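Local coordinates for ssDNA binding protein (PDB 4PSN) that binds single-stranded DNA and entraps it in a system of tunnels between its subunits, at the interface of chains A and B. Sequence-based numbering; all coordinates share one arbitrary frame. Chains: chain A/B, ssDNA binding protein.

The interface of chains A and B. Residues chain A 57, 87, 90, 92; chain B 107, 111.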
# COMPACT_ATOMS: atom_id res chain seq x y z
N LEU A 57 23.19 -11.54 -6.00
CA LEU A 57 23.05 -11.89 -4.59
C LEU A 57 21.91 -12.86 -4.32
O LEU A 57 22.11 -13.94 -3.75
CB LEU A 57 22.91 -10.63 -3.73
CG LEU A 57 22.61 -10.93 -2.26
CD1 LEU A 57 23.79 -11.65 -1.60
CD2 LEU A 57 22.27 -9.65 -1.50
N PHE A 87 27.00 0.34 0.04
CA PHE A 87 26.79 -1.10 0.15
C PHE A 87 27.06 -1.70 1.52
O PHE A 87 26.66 -2.82 1.81
CB PHE A 87 27.53 -1.85 -0.96
CG PHE A 87 26.85 -1.75 -2.28
CD1 PHE A 87 25.75 -2.56 -2.57
CD2 PHE A 87 27.27 -0.83 -3.23
CE1 PHE A 87 25.10 -2.46 -3.79
CE2 PHE A 87 26.62 -0.73 -4.46
CZ PHE A 87 25.53 -1.54 -4.73
N LEU A 90 23.63 -2.33 3.04
CA LEU A 90 22.76 -3.28 2.37
C LEU A 90 22.25 -4.33 3.35
O LEU A 90 23.03 -5.07 3.93
CB LEU A 90 23.48 -3.95 1.20
CG LEU A 90 22.69 -5.08 0.54
CD1 LEU A 90 21.40 -4.54 -0.09
CD2 LEU A 90 23.55 -5.82 -0.49
N VAL A 92 19.37 -7.55 3.59
CA VAL A 92 18.44 -8.39 2.88
C VAL A 92 17.82 -9.36 3.87
O VAL A 92 18.52 -9.92 4.70
CB VAL A 92 19.13 -9.20 1.78
CG1 VAL A 92 18.16 -10.21 1.20
CG2 VAL A 92 19.69 -8.27 0.69
N VAL B 107 25.72 -11.72 2.74
CA VAL B 107 25.45 -10.36 2.27
C VAL B 107 26.66 -9.46 2.48
O VAL B 107 27.06 -8.72 1.59
CB VAL B 107 24.22 -9.75 2.95
CG1 VAL B 107 24.07 -8.29 2.55
CG2 VAL B 107 22.96 -10.52 2.58
N ALA B 111 28.73 -7.66 -0.55
CA ALA B 111 28.67 -6.20 -0.65
C ALA B 111 30.02 -5.61 -1.03
O ALA B 111 30.11 -4.46 -1.46
CB ALA B 111 28.17 -5.60 0.66
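Helix 100-119 of chain B packs here against a strand, a loop and a helix of chain A, with B:Val107 and B:Ala111, one helical turn apart, facing A:Leu90, A:Val92, A:Phe87 and A:Leu57. On chain A the patch is formed by the start of strand 90-97, A:Phe87 in the loop that leads into it and helix 40-61.

B:Val107 sends its two methyls to different neighbours. CG1 lies anti to the backbone N (chi1 174°) and meets A:Leu90, with 3.9 Å from CG1 of B:Val107 to the CD2 methyl of A:Leu90. The same CG1 of B:Val107 also rests 3.7 Å from the backbone O of A:Leu90. The two side chains cross at about a right angle, and CG1 of B:Val107 lies against CG and CD2 of A:Leu90. In A:Leu90 chi2 of 64° turns CD2 towards the chain B helix.

CG2 of B:Val107 reaches towards A:Val92, with 4.1 Å to its CB. CG2 of B:Val107 also comes to 4.2 Å from CD2 of A:Leu57, a peripheral contact from helix 40-61. The valine thus lies between strand and helix of the partner.

One turn along, the CB methyl of B:Ala111 sits 3.4 Å from the backbone O of A:Phe87. The CB of A:Phe87 in turn lies 3.7 Å from the backbone O of B:Ala111. A:Phe87 meets the helix through its backbone and CB, while its ring points away from B:Ala111. The small alanine side chain may allow this close approach.

The patch is modest. Among the residues described the contacts are apolar or between carbon and backbone oxygen. Its twin recurs with the chains exchanged. Together they are likely to contribute to the subunit pairing from which the intersubunit DNA tunnels are built.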